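Local coordinates for protein quinoline 2-oxidoreductase large subunit (Pseudomonas putida, PDB 1T3Q) that probably hydroxylates quinoline at carbon 2, as the large subunit of a molybdenum hydroxylase that binds the molybdenum centre and its pterin cytosine dinucleotide, at residues Met2-Val7 with Gly558-Ser562; Arg49-Ala55 with Val108-Glu114; Trp75-Ala81 with Leu103-Gly107; Ile563-Val568 with Phe620-Ala626. All coordinates share one frame; numbering follows the deposited sequence.

Interaction 1: Met2-Val7 with Gly558-Ser562; sequences MKHEVV and GRAAS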
loop_
_atom_site.group_PDB
_atom_site.type_symbol
_atom_site.label_atom_id
_atom_site.label_comp_id
_atom_site.label_asym_id
_atom_site.label_seq_id
_atom_site.Cartn_x
_atom_site.Cartn_y
_atom_site.Cartn_z
ATOM N N MET B 2 10.293 -3.172 35.057
ATOM C CA MET B 2 10.341 -1.933 34.290
ATOM C C MET B 2 9.023 -1.598 33.591
ATOM O O MET B 2 8.702 -0.426 33.390
ATOM C CB MET B 2 11.473 -1.993 33.260
ATOM C CG MET B 2 12.870 -1.951 33.872
ATOM S SD MET B 2 13.050 -0.580 35.033
ATOM C CE MET B 2 12.835 0.839 33.940
ATOM N N LYS B 3 8.252 -2.621 33.233
ATOM C CA LYS B 3 6.979 -2.394 32.550
ATOM C C LYS B 3 5.965 -1.688 33.448
ATOM O O LYS B 3 4.967 -1.154 32.964
ATOM C CB LYS B 3 6.393 -3.722 32.051
ATOM C CG LYS B 3 5.998 -4.694 33.150
ATOM C CD LYS B 3 5.434 -5.982 32.565
ATOM C CE LYS B 3 4.922 -6.908 33.650
ATOM N NZ LYS B 3 4.233 -8.093 33.070
ATOM N N HIS B 4 6.229 -1.679 34.753
ATOM C CA HIS B 4 5.337 -1.034 35.723
ATOM C C HIS B 4 5.556 0.470 35.813
ATOM O O HIS B 4 4.714 1.197 36.349
ATOM C CB HIS B 4 5.560 -1.627 37.119
ATOM C CG HIS B 4 5.090 -3.039 37.263
ATOM N ND1 HIS B 4 5.468 -3.842 38.318
ATOM C CD2 HIS B 4 4.249 -3.783 36.505
ATOM C CE1 HIS B 4 4.882 -5.021 38.203
ATOM N NE2 HIS B 4 4.137 -5.012 37.112
ATOM N N GLU B 5 6.691 0.926 35.296
ATOM C CA GLU B 5 7.066 2.335 35.343
ATOM C C GLU B 5 5.962 3.318 34.978
ATOM O O GLU B 5 5.273 3.155 33.969
ATOM C CB GLU B 5 8.274 2.596 34.434
ATOM C CG GLU B 5 8.844 4.000 34.593
ATOM C CD GLU B 5 9.885 4.354 33.545
ATOM O OE1 GLU B 5 10.596 5.362 33.748
ATOM O OE2 GLU B 5 9.988 3.643 32.518
ATOM N N VAL B 6 5.817 4.352 35.804
ATOM C CA VAL B 6 4.829 5.401 35.581
ATOM C C VAL B 6 5.626 6.674 35.336
ATOM O O VAL B 6 6.108 7.299 36.276
ATOM C CB VAL B 6 3.930 5.607 36.822
ATOM C CG1 VAL B 6 2.892 6.690 36.547
ATOM C CG2 VAL B 6 3.260 4.298 37.197
ATOM N N VAL B 7 5.779 7.054 34.074
ATOM C CA VAL B 7 6.549 8.244 33.747
ATOM C C VAL B 7 5.841 9.505 34.207
ATOM O O VAL B 7 4.614 9.546 34.297
ATOM C CB VAL B 7 6.820 8.333 32.233
ATOM C CG1 VAL B 7 7.553 7.074 31.770
ATOM C CG2 VAL B 7 5.516 8.504 31.478
ATOM N N GLY B 558 4.271 6.565 27.304
ATOM C CA GLY B 558 4.966 7.265 28.370
ATOM C C GLY B 558 6.379 6.742 28.533
ATOM O O GLY B 558 7.341 7.505 28.483
ATOM N N ARG B 559 6.506 5.430 28.713
ATOM C CA ARG B 559 7.813 4.799 28.870
ATOM C C ARG B 559 8.744 5.042 27.684
ATOM O O ARG B 559 9.900 5.419 27.862
ATOM C CB ARG B 559 7.664 3.283 29.053
ATOM C CG ARG B 559 7.167 2.816 30.414
ATOM C CD ARG B 559 7.651 1.379 30.659
ATOM N NE ARG B 559 9.112 1.332 30.689
ATOM C CZ ARG B 559 9.856 0.277 30.361
ATOM N NH1 ARG B 559 11.178 0.363 30.432
ATOM N NH2 ARG B 559 9.297 -0.854 29.949
ATOM N N ALA B 560 8.248 4.799 26.470
ATOM C CA ALA B 560 9.061 4.977 25.279
ATOM C C ALA B 560 9.490 6.434 25.117
ATOM O O ALA B 560 10.653 6.718 24.823
ATOM C CB ALA B 560 8.301 4.507 24.046
ATOM N N ALA B 561 8.551 7.352 25.314
ATOM C CA ALA B 561 8.849 8.776 25.185
ATOM C C ALA B 561 9.849 9.216 26.251
ATOM O O ALA B 561 10.697 10.072 26.001
ATOM C CB ALA B 561 7.569 9.591 25.302
ATOM N N SER B 562 9.755 8.618 27.433
ATOM C CA SER B 562 10.657 8.958 28.531
ATOM C C SER B 562 12.102 8.620 28.187
ATOM O O SER B 562 13.015 9.387 28.486
ATOM C CB SER B 562 10.246 8.219 29.807
ATOM O OG SER B 562 11.159 8.487 30.859
HETATM O O HOH W 1 11.291 4.596 30.288
HETATM O O HOH W 2 10.874 7.945 33.419
#
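The guanidinium of Arg559 has the carbonyl oxygen Met2 O over one face and the carboxylate oxygen Glu5 OE2 at its edge. Met2 O sits 3.1 Å above the guanidinium plane of Arg559, toward the rim. It is not hydrogen-bonded there, because the angle from Arg559 NE is poor. That carbonyl is taken up by the backbone instead, accepting from Glu5 N. The edge contact is a salt bridge and a hydrogen bond, with Arg559 NE 3.1 Å from Glu5 OE2. The oxygen is tilted 18° from the guanidinium plane and is met nearly along its own C-O axis. Glu5 gets there with an extended chain, its CG anti to the backbone N (chi1 -172°). Two waters tie the carboxylate to the helix. One bridges Glu5 OE2 to Arg559 O, and the other links Glu5 OE1 to Ser562 OG. Further along the segment, Val7 packs on the helix backbone. Val7 CG2 is only 3.4 Å from Gly558 CA, a tight fit that leaves no room for a side chain at the glycine. Val7 CG1 lies 3.5 Å from Ser562 CB. Arg559 NH2 also bonds Thr629 O, and NH1 pairs with Asp621 of the second subunit. Replacing Arg559 by a leucine would probably leave Glu5 without its charged mate and take one salt bridge from Asp621 of the second subunit. The arrangement is an N-terminal segment docked on the long helix 549-576 of the cofactor-binding region, at the interface between two copies of the large subunit.

Interaction 2: Arg49-Ala55 with Val108-Glu114; sequences RSPFAHA and VTRFVGE. With SO4 (sulfate ion), chain M.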
loop_
_atom_site.group_PDB
_atom_site.type_symbol
_atom_site.label_atom_id
_atom_site.label_comp_id
_atom_site.label_asym_id
_atom_site.label_seq_id
_atom_site.Cartn_x
_atom_site.Cartn_y
_atom_site.Cartn_z
ATOM N N ARG B 49 -23.540 -22.139 4.743
ATOM C CA ARG B 49 -23.624 -22.431 6.165
ATOM C C ARG B 49 -24.616 -23.528 6.512
ATOM O O ARG B 49 -25.491 -23.874 5.717
ATOM C CB ARG B 49 -23.991 -21.155 6.918
ATOM C CG ARG B 49 -22.993 -20.040 6.686
ATOM C CD ARG B 49 -23.501 -18.691 7.152
ATOM N NE ARG B 49 -22.509 -17.665 6.839
ATOM C CZ ARG B 49 -21.472 -17.364 7.612
ATOM N NH1 ARG B 49 -21.289 -17.999 8.763
ATOM N NH2 ARG B 49 -20.602 -16.442 7.220
ATOM N N SER B 50 -24.462 -24.061 7.717
ATOM C CA SER B 50 -25.329 -25.109 8.219
ATOM C C SER B 50 -26.728 -24.573 8.492
ATOM O O SER B 50 -26.897 -23.498 9.076
ATOM C CB SER B 50 -24.745 -25.695 9.511
ATOM O OG SER B 50 -25.689 -26.521 10.169
ATOM N N PRO B 51 -27.755 -25.308 8.046
ATOM C CA PRO B 51 -29.140 -24.886 8.264
ATOM C C PRO B 51 -29.694 -25.577 9.508
ATOM O O PRO B 51 -30.863 -25.410 9.865
ATOM C CB PRO B 51 -29.829 -25.340 6.984
ATOM C CG PRO B 51 -29.142 -26.644 6.716
ATOM C CD PRO B 51 -27.681 -26.351 7.003
ATOM N N PHE B 52 -28.837 -26.353 10.168
ATOM C CA PHE B 52 -29.229 -27.090 11.366
ATOM C C PHE B 52 -28.356 -26.768 12.569
ATOM O O PHE B 52 -27.158 -26.518 12.433
ATOM C CB PHE B 52 -29.174 -28.600 11.106
ATOM C CG PHE B 52 -30.073 -29.056 9.996
ATOM C CD1 PHE B 52 -29.546 -29.443 8.769
ATOM C CD2 PHE B 52 -31.455 -29.083 10.172
ATOM C CE1 PHE B 52 -30.383 -29.852 7.728
ATOM C CE2 PHE B 52 -32.300 -29.489 9.139
ATOM C CZ PHE B 52 -31.763 -29.875 7.915
ATOM N N ALA B 53 -28.964 -26.804 13.750
ATOM C CA ALA B 53 -28.259 -26.518 14.993
ATOM C C ALA B 53 -27.226 -27.601 15.297
ATOM O O ALA B 53 -26.154 -27.317 15.830
ATOM C CB ALA B 53 -29.254 -26.404 16.142
ATOM N N HIS B 54 -27.556 -28.844 14.958
ATOM C CA HIS B 54 -26.646 -29.959 15.194
ATOM C C HIS B 54 -26.966 -31.042 14.172
ATOM O O HIS B 54 -28.077 -31.569 14.146
ATOM C CB HIS B 54 -26.832 -30.506 16.608
ATOM C CG HIS B 54 -25.733 -31.422 17.048
ATOM N ND1 HIS B 54 -25.859 -32.269 18.129
ATOM C CD2 HIS B 54 -24.480 -31.606 16.570
ATOM C CE1 HIS B 54 -24.730 -32.936 18.295
ATOM N NE2 HIS B 54 -23.877 -32.551 17.363
ATOM N N ALA B 55 -25.995 -31.373 13.331
ATOM C CA ALA B 55 -26.233 -32.377 12.302
ATOM C C ALA B 55 -24.969 -33.021 11.779
ATOM O O ALA B 55 -23.907 -32.400 11.730
ATOM C CB ALA B 55 -26.999 -31.749 11.139
ATOM N N VAL B 108 -19.571 -32.894 10.880
ATOM C CA VAL B 108 -20.662 -32.518 11.772
ATOM C C VAL B 108 -20.704 -31.001 11.946
ATOM O O VAL B 108 -19.663 -30.347 11.944
ATOM C CB VAL B 108 -20.490 -33.178 13.164
ATOM C CG1 VAL B 108 -19.178 -32.742 13.787
ATOM C CG2 VAL B 108 -21.653 -32.821 14.070
ATOM N N THR B 109 -21.906 -30.447 12.068
ATOM C CA THR B 109 -22.057 -29.009 12.281
ATOM C C THR B 109 -22.625 -28.850 13.683
ATOM O O THR B 109 -23.423 -29.676 14.127
ATOM C CB THR B 109 -23.001 -28.353 11.238
ATOM O OG1 THR B 109 -24.320 -28.908 11.340
ATOM C CG2 THR B 109 -22.470 -28.592 9.834
ATOM N N ARG B 110 -22.224 -27.794 14.385
ATOM C CA ARG B 110 -22.682 -27.611 15.753
ATOM C C ARG B 110 -23.507 -26.365 16.059
ATOM O O ARG B 110 -23.721 -26.030 17.219
ATOM C CB ARG B 110 -21.486 -27.706 16.689
ATOM C CG ARG B 110 -20.689 -29.001 16.491
ATOM C CD ARG B 110 -19.684 -29.202 17.602
ATOM N NE ARG B 110 -18.963 -30.467 17.496
ATOM C CZ ARG B 110 -17.838 -30.644 16.810
ATOM N NH1 ARG B 110 -17.259 -31.837 16.786
ATOM N NH2 ARG B 110 -17.284 -29.631 16.155
ATOM N N PHE B 111 -23.965 -25.683 15.017
ATOM C CA PHE B 111 -24.832 -24.523 15.187
ATOM C C PHE B 111 -25.256 -23.964 13.839
ATOM O O PHE B 111 -24.513 -24.037 12.862
ATOM C CB PHE B 111 -24.172 -23.445 16.076
ATOM C CG PHE B 111 -23.048 -22.685 15.422
ATOM C CD1 PHE B 111 -23.310 -21.548 14.656
ATOM C CD2 PHE B 111 -21.727 -23.072 15.606
ATOM C CE1 PHE B 111 -22.275 -20.812 14.090
ATOM C CE2 PHE B 111 -20.677 -22.340 15.039
ATOM C CZ PHE B 111 -20.951 -21.208 14.281
ATOM N N VAL B 112 -26.482 -23.457 13.778
ATOM C CA VAL B 112 -26.995 -22.877 12.550
ATOM C C VAL B 112 -26.109 -21.691 12.225
ATOM O O VAL B 112 -25.941 -20.792 13.052
ATOM C CB VAL B 112 -28.447 -22.394 12.722
ATOM C CG1 VAL B 112 -28.910 -21.671 11.463
ATOM C CG2 VAL B 112 -29.352 -23.581 13.010
ATOM N N GLY B 113 -25.530 -21.701 11.030
ATOM C CA GLY B 113 -24.657 -20.618 10.621
ATOM C C GLY B 113 -23.199 -21.016 10.509
ATOM O O GLY B 113 -22.400 -20.270 9.942
ATOM N N GLU B 114 -22.832 -22.181 11.047
ATOM C CA GLU B 114 -21.441 -22.617 10.959
ATOM C C GLU B 114 -21.116 -22.838 9.489
ATOM O O GLU B 114 -21.951 -23.319 8.734
ATOM C CB GLU B 114 -21.222 -23.915 11.744
ATOM C CG GLU B 114 -19.759 -24.292 11.904
ATOM C CD GLU B 114 -19.553 -25.442 12.881
ATOM O OE1 GLU B 114 -18.460 -25.513 13.490
ATOM O OE2 GLU B 114 -20.479 -26.272 13.038
HETATM S S SO4 M . -14.254 -31.699 14.613
HETATM O O1 SO4 M . -14.848 -32.759 15.450
HETATM O O2 SO4 M . -14.615 -31.923 13.200
HETATM O O3 SO4 M . -14.758 -30.381 15.052
HETATM O O4 SO4 M . -12.786 -31.733 14.745
HETATM O O HOH W 3 -21.056 -32.095 18.517
#
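Ser50 OG holds two hydrogen bonds, one accepted and one donated. Ser50 OG accepts from Thr109 OG1 at 3.0 Å. Ser50 OG donates to Phe52 O at 2.7 Å, meeting a lone pair of that carbonyl in its plane. The serine hydroxyl is turned there with OG anti to the backbone N (chi1 168°). The backbone of Ser50 is also held: its N gives a bond to Glu114 O, and its O takes one from Gly113 N. Further on, Ala55 and Thr109 form an antiparallel hydrogen-bonded pair, with Thr109 N 2.8 Å from Ala55 O. This joins the edge strand 108-109 to strand 55-61 in a three-stranded sheet of the alpha/beta hammerhead domain. Phe111 to Glu114 make a type II turn, with Gly113 at its third position. The extended Arg49 chain runs to this turn, and Arg49 NH1 bonds Gly113 O at 2.8 Å, close to the guanidinium plane. Arg49 NH2 has a salt bridge to Glu287. With an alanine at Arg49, Gly113 O would probably lose this donor and Glu287 this salt bridge. At the far end, Arg110 NH1 and NH2 hold a sulfate, probably from the crystallisation liquor; these nitrogens also reach Asp159 and Tyr326 respectively.

Interaction 3: Trp75-Ala81 with Leu103-Gly107; sequences WCGADVA and LLANG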
loop_
_atom_site.group_PDB
_atom_site.type_symbol
_atom_site.label_atom_id
_atom_site.label_comp_id
_atom_site.label_asym_id
_atom_site.label_seq_id
_atom_site.Cartn_x
_atom_site.Cartn_y
_atom_site.Cartn_z
ATOM N N TRP B 75 -13.939 -25.190 -1.229
ATOM C CA TRP B 75 -13.408 -26.049 -0.171
ATOM C C TRP B 75 -14.489 -26.513 0.790
ATOM O O TRP B 75 -15.457 -25.796 1.044
ATOM C CB TRP B 75 -12.356 -25.308 0.661
ATOM C CG TRP B 75 -10.971 -25.251 0.093
ATOM C CD1 TRP B 75 -10.504 -25.878 -1.027
ATOM C CD2 TRP B 75 -9.861 -24.540 0.648
ATOM N NE1 TRP B 75 -9.168 -25.599 -1.202
ATOM C CE2 TRP B 75 -8.749 -24.780 -0.188
ATOM C CE3 TRP B 75 -9.697 -23.720 1.776
ATOM C CZ2 TRP B 75 -7.488 -24.229 0.066
ATOM C CZ3 TRP B 75 -8.443 -23.171 2.026
ATOM C CH2 TRP B 75 -7.356 -23.431 1.174
ATOM N N CYS B 76 -14.319 -27.719 1.323
ATOM C CA CYS B 76 -15.244 -28.236 2.317
ATOM C C CYS B 76 -14.388 -28.431 3.571
ATOM O O CYS B 76 -13.194 -28.137 3.556
ATOM C CB CYS B 76 -15.876 -29.556 1.859
ATOM S SG CYS B 76 -14.729 -30.925 1.642
ATOM N N GLY B 77 -14.989 -28.918 4.649
ATOM C CA GLY B 77 -14.246 -29.103 5.886
ATOM C C GLY B 77 -12.990 -29.950 5.797
ATOM O O GLY B 77 -12.002 -29.668 6.476
ATOM N N ALA B 78 -13.023 -30.984 4.963
ATOM C CA ALA B 78 -11.884 -31.882 4.802
ATOM C C ALA B 78 -10.690 -31.200 4.150
ATOM O O ALA B 78 -9.540 -31.488 4.487
ATOM C CB ALA B 78 -12.296 -33.106 3.990
ATOM N N ASP B 79 -10.959 -30.307 3.205
ATOM C CA ASP B 79 -9.896 -29.579 2.529
ATOM C C ASP B 79 -9.159 -28.694 3.529
ATOM O O ASP B 79 -7.928 -28.644 3.558
ATOM C CB ASP B 79 -10.475 -28.692 1.424
ATOM C CG ASP B 79 -11.114 -29.491 0.316
ATOM O OD1 ASP B 79 -10.430 -30.367 -0.249
ATOM O OD2 ASP B 79 -12.296 -29.240 0.002
ATOM N N VAL B 80 -9.927 -27.990 4.349
ATOM C CA VAL B 80 -9.353 -27.091 5.339
ATOM C C VAL B 80 -8.631 -27.845 6.452
ATOM O O VAL B 80 -7.548 -27.450 6.879
ATOM C CB VAL B 80 -10.447 -26.193 5.953
ATOM C CG1 VAL B 80 -9.834 -25.209 6.923
ATOM C CG2 VAL B 80 -11.182 -25.455 4.844
ATOM N N ALA B 81 -9.228 -28.940 6.909
ATOM C CA ALA B 81 -8.641 -29.739 7.981
ATOM C C ALA B 81 -7.195 -30.127 7.689
ATOM O O ALA B 81 -6.405 -30.330 8.610
ATOM C CB ALA B 81 -9.481 -30.985 8.222
ATOM N N LEU B 103 -12.295 -24.468 11.309
ATOM C CA LEU B 103 -12.610 -23.315 10.472
ATOM C C LEU B 103 -13.888 -23.610 9.691
ATOM O O LEU B 103 -14.749 -22.740 9.529
ATOM C CB LEU B 103 -11.438 -23.008 9.536
ATOM C CG LEU B 103 -10.095 -22.824 10.260
ATOM C CD1 LEU B 103 -9.045 -22.329 9.280
ATOM C CD2 LEU B 103 -10.246 -21.833 11.420
ATOM N N LEU B 104 -14.005 -24.849 9.219
ATOM C CA LEU B 104 -15.186 -25.301 8.495
ATOM C C LEU B 104 -15.643 -26.588 9.157
ATOM O O LEU B 104 -14.817 -27.422 9.519
ATOM C CB LEU B 104 -14.861 -25.593 7.030
ATOM C CG LEU B 104 -15.316 -24.577 5.984
ATOM C CD1 LEU B 104 -14.594 -23.262 6.208
ATOM C CD2 LEU B 104 -15.017 -25.122 4.595
ATOM N N ALA B 105 -16.950 -26.749 9.324
ATOM C CA ALA B 105 -17.463 -27.971 9.928
ATOM C C ALA B 105 -16.940 -29.127 9.078
ATOM O O ALA B 105 -16.857 -29.011 7.854
ATOM C CB ALA B 105 -18.985 -27.965 9.925
ATOM N N ASN B 106 -16.567 -30.228 9.723
ATOM C CA ASN B 106 -16.062 -31.384 8.992
ATOM C C ASN B 106 -16.721 -32.638 9.537
ATOM O O ASN B 106 -16.325 -33.148 10.583
ATOM C CB ASN B 106 -14.540 -31.496 9.144
ATOM C CG ASN B 106 -13.930 -32.517 8.192
ATOM O OD1 ASN B 106 -12.728 -32.778 8.229
ATOM N ND2 ASN B 106 -14.759 -33.091 7.328
ATOM N N GLY B 107 -17.738 -33.125 8.835
ATOM C CA GLY B 107 -18.423 -34.322 9.289
ATOM C C GLY B 107 -19.609 -34.030 10.188
ATOM O O GLY B 107 -20.550 -34.818 10.259
HETATM O O HOH W 4 -17.683 -29.277 5.319
HETATM O O HOH W 5 -12.190 -28.090 8.881
#
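Val80 packs its two methyls on Leu103 and Leu104, the apolar part of the contact between helix 77-81 and the loop 103-107. Val80 CG1 lies 3.8 Å from Leu103 CB, and Val80 CG2 lies 3.9 Å from Leu104 CD2. The valine crosses each leucine at about a right angle. Leu104 CD2 then reaches past the start of the helix, to 3.5 Å from Cys76 C. Leu267 of helix 263-275 and Ile115 and Val118 of strand 115-121 also touch Leu104, so it belongs to the domain core.

Backbone contacts are made by Gly77. Gly77 CA approaches Ala105 O at 3.3 Å in a CA-H...O contact. A side chain here would collide with the loop. The amide of Asn106 lies against the peptide joining Gly77 to Ala78, with Asn106 CG 3.6 Å from Gly77 C. The extended first torsion of Asn106, chi1 -169°, carries the amide alongside that peptide.

The polar links across the contact run through water. One water accepts from Gly77 N and donates to Ala105 O. A second donates to Gly77 O and to Leu104 O, at 2.8 Å from the latter.

Within the helix start, Cys76 is the N-cap. Cys76 N donates to Asp79 OD2 at 2.9 Å, on the anti lone pair, as in one half of a capping box.

The join is thus apolar at Val80, Leu103 and Leu104, while two waters bridge backbone groups of Gly77, Leu104 and Ala105 where the glycine lets the chains come close.

Interaction 4: Ile563-Val568 with Phe620-Ala626; sequences IVRERV and FDATLEA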
loop_
_atom_site.group_PDB
_atom_site.type_symbol
_atom_site.label_atom_id
_atom_site.label_comp_id
_atom_site.label_asym_id
_atom_site.label_seq_id
_atom_site.Cartn_x
_atom_site.Cartn_y
_atom_site.Cartn_z
ATOM N N ILE B 563 12.307 7.469 27.555
ATOM C CA ILE B 563 13.652 7.053 27.185
ATOM C C ILE B 563 14.329 8.086 26.299
ATOM O O ILE B 563 15.472 8.478 26.553
ATOM C CB ILE B 563 13.645 5.700 26.453
ATOM C CG1 ILE B 563 13.138 4.606 27.399
ATOM C CG2 ILE B 563 15.047 5.373 25.942
ATOM C CD1 ILE B 563 12.904 3.284 26.722
ATOM N N VAL B 564 13.637 8.534 25.256
ATOM C CA VAL B 564 14.237 9.515 24.369
ATOM C C VAL B 564 14.254 10.900 25.013
ATOM O O VAL B 564 15.165 11.692 24.766
ATOM C CB VAL B 564 13.523 9.542 22.995
ATOM C CG1 VAL B 564 13.728 8.204 22.303
ATOM C CG2 VAL B 564 12.041 9.828 23.162
ATOM N N ARG B 565 13.264 11.186 25.852
ATOM C CA ARG B 565 13.214 12.471 26.548
ATOM C C ARG B 565 14.468 12.612 27.412
ATOM O O ARG B 565 15.110 13.659 27.423
ATOM C CB ARG B 565 11.969 12.566 27.438
ATOM C CG ARG B 565 11.892 13.863 28.262
ATOM C CD ARG B 565 10.548 14.021 28.978
ATOM N NE ARG B 565 10.380 13.070 30.073
ATOM C CZ ARG B 565 9.307 13.008 30.855
ATOM N NH1 ARG B 565 9.243 12.109 31.831
ATOM N NH2 ARG B 565 8.292 13.839 30.660
ATOM N N GLU B 566 14.821 11.548 28.127
ATOM C CA GLU B 566 16.004 11.573 28.982
ATOM C C GLU B 566 17.272 11.866 28.189
ATOM O O GLU B 566 18.138 12.591 28.656
ATOM C CB GLU B 566 16.157 10.248 29.739
ATOM C CG GLU B 566 15.152 10.089 30.864
ATOM C CD GLU B 566 15.320 11.161 31.929
ATOM O OE1 GLU B 566 14.322 11.503 32.602
ATOM O OE2 GLU B 566 16.458 11.657 32.093
ATOM N N ARG B 567 17.376 11.318 26.982
ATOM C CA ARG B 567 18.558 11.556 26.168
ATOM C C ARG B 567 18.614 13.014 25.726
ATOM O O ARG B 567 19.695 13.588 25.588
ATOM C CB ARG B 567 18.576 10.594 24.977
ATOM C CG ARG B 567 18.836 9.164 25.432
ATOM C CD ARG B 567 18.603 8.116 24.354
ATOM N NE ARG B 567 18.714 6.775 24.924
ATOM C CZ ARG B 567 18.298 5.666 24.321
ATOM N NH1 ARG B 567 18.436 4.493 24.921
ATOM N NH2 ARG B 567 17.739 5.727 23.119
ATOM N N VAL B 568 17.448 13.620 25.526
ATOM C CA VAL B 568 17.389 15.023 25.139
ATOM C C VAL B 568 17.812 15.867 26.354
ATOM O O VAL B 568 18.534 16.856 26.216
ATOM C CB VAL B 568 15.954 15.427 24.680
ATOM C CG1 VAL B 568 15.841 16.947 24.568
ATOM C CG2 VAL B 568 15.647 14.796 23.318
ATOM N N PHE B 620 27.267 9.191 25.807
ATOM C CA PHE B 620 25.943 9.490 25.269
ATOM C C PHE B 620 25.466 8.477 24.232
ATOM O O PHE B 620 26.264 7.951 23.455
ATOM C CB PHE B 620 25.971 10.877 24.620
ATOM C CG PHE B 620 24.628 11.372 24.146
ATOM C CD1 PHE B 620 24.461 11.805 22.832
ATOM C CD2 PHE B 620 23.554 11.472 25.024
ATOM C CE1 PHE B 620 23.250 12.336 22.403
ATOM C CE2 PHE B 620 22.335 12.002 24.602
ATOM C CZ PHE B 620 22.187 12.437 23.286
ATOM N N ASP B 621 24.164 8.200 24.239
ATOM C CA ASP B 621 23.558 7.313 23.253
ATOM C C ASP B 621 22.630 8.239 22.463
ATOM O O ASP B 621 21.541 8.593 22.922
ATOM C CB ASP B 621 22.759 6.188 23.919
ATOM C CG ASP B 621 22.236 5.168 22.912
ATOM O OD1 ASP B 621 21.736 4.107 23.337
ATOM O OD2 ASP B 621 22.324 5.431 21.695
ATOM N N ALA B 622 23.079 8.643 21.280
ATOM C CA ALA B 622 22.319 9.562 20.441
ATOM C C ALA B 622 21.037 9.005 19.817
ATOM O O ALA B 622 20.335 9.724 19.108
ATOM C CB ALA B 622 23.229 10.119 19.356
ATOM N N THR B 623 20.720 7.743 20.077
ATOM C CA THR B 623 19.510 7.149 19.517
ATOM C C THR B 623 18.263 7.865 20.035
ATOM O O THR B 623 17.997 7.848 21.240
ATOM C CB THR B 623 19.383 5.665 19.897
ATOM O OG1 THR B 623 20.618 4.990 19.622
ATOM C CG2 THR B 623 18.269 5.015 19.089
ATOM N N LEU B 624 17.496 8.488 19.140
ATOM C CA LEU B 624 16.284 9.180 19.569
ATOM C C LEU B 624 14.978 8.480 19.187
ATOM O O LEU B 624 13.973 9.123 18.889
ATOM C CB LEU B 624 16.273 10.635 19.071
ATOM C CG LEU B 624 17.219 11.606 19.796
ATOM C CD1 LEU B 624 16.876 13.039 19.394
ATOM C CD2 LEU B 624 17.089 11.458 21.313
ATOM N N GLU B 625 15.009 7.151 19.201
ATOM C CA GLU B 625 13.835 6.334 18.926
ATOM C C GLU B 625 13.945 5.176 19.911
ATOM O O GLU B 625 14.997 4.540 20.011
ATOM C CB GLU B 625 13.833 5.805 17.482
ATOM C CG GLU B 625 12.585 4.986 17.146
ATOM C CD GLU B 625 12.412 4.731 15.650
ATOM O OE1 GLU B 625 11.404 4.097 15.272
ATOM O OE2 GLU B 625 13.273 5.167 14.855
ATOM N N ALA B 626 12.873 4.917 20.648
ATOM C CA ALA B 626 12.893 3.848 21.640
ATOM C C ALA B 626 11.551 3.149 21.748
ATOM O O ALA B 626 10.512 3.708 21.388
ATOM C CB ALA B 626 13.299 4.415 23.005
HETATM O O HOH W 6 16.473 3.351 21.883
#
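Arg567 reaches from the helix 549-576 to the loop ahead of strand 625-629. Arg567 CB is 4.0 Å from both Phe620 CE2 and Leu624 CD2. CG packs near Asp621 O. Arg567 CD touches two carbonyl oxygens, Thr623 O at 3.2 Å and Asp621 O at 3.3 Å. The chain is extended from CG to NE, which carries the guanidinium along Asp621 and Thr623. NE makes a weak hydrogen bond to a glycerol, probably from the crystallisation liquor. Asp621 OD1 lies over one face of the guanidinium, 3.7 Å from Arg567 NH1; this is a long salt bridge, with no N-H aimed at the oxygen. The carboxylate and guanidinium planes are stacked, 30° apart. Ile563 CG2 covers the centre of the opposite face. At the tip, Arg567 NH2 bonds Thr623 O at 2.8 Å, from 36° above the carbonyl plane. A water at the guanidinium edge also takes a bond from NH2.

Asp621 is itself fixed. Its OD2 accepts from Thr623 OG1 and Thr623 N, both on the same face of the carboxylate, while OD1 has a second partner in Arg559 of the second subunit. Nearer the strand, Val564 CG1 lies 3.4 Å from Leu624 C, and Ile563 CG2 packs on Ala626 CB.

The bond from Thr623 N to Asp621 OD2 makes an Asx turn. This turn leads the chain into strand 625-629, the outermost strand, within this chain, of a four-stranded sheet, packed on helix 549-576 beside the subunit interface.

The contacts form two pairs far apart in space. Interactions 1 and 4 have centres about 14 Å apart, share helix 549-576 and touch each other. Both also touch the second subunit. Interactions 2 and 3 lie about 13 Å apart, centre to centre, in the hammerhead domain. The centres of interactions 1 and 2 are about 49 Å apart, on opposite sides of the chain's centre. In sequence, interaction 1 spans both hammerhead contacts, with 3 inside 2, and interaction 4 follows. One pair thus lies within the hammerhead domain; the other lies where two large subunits meet.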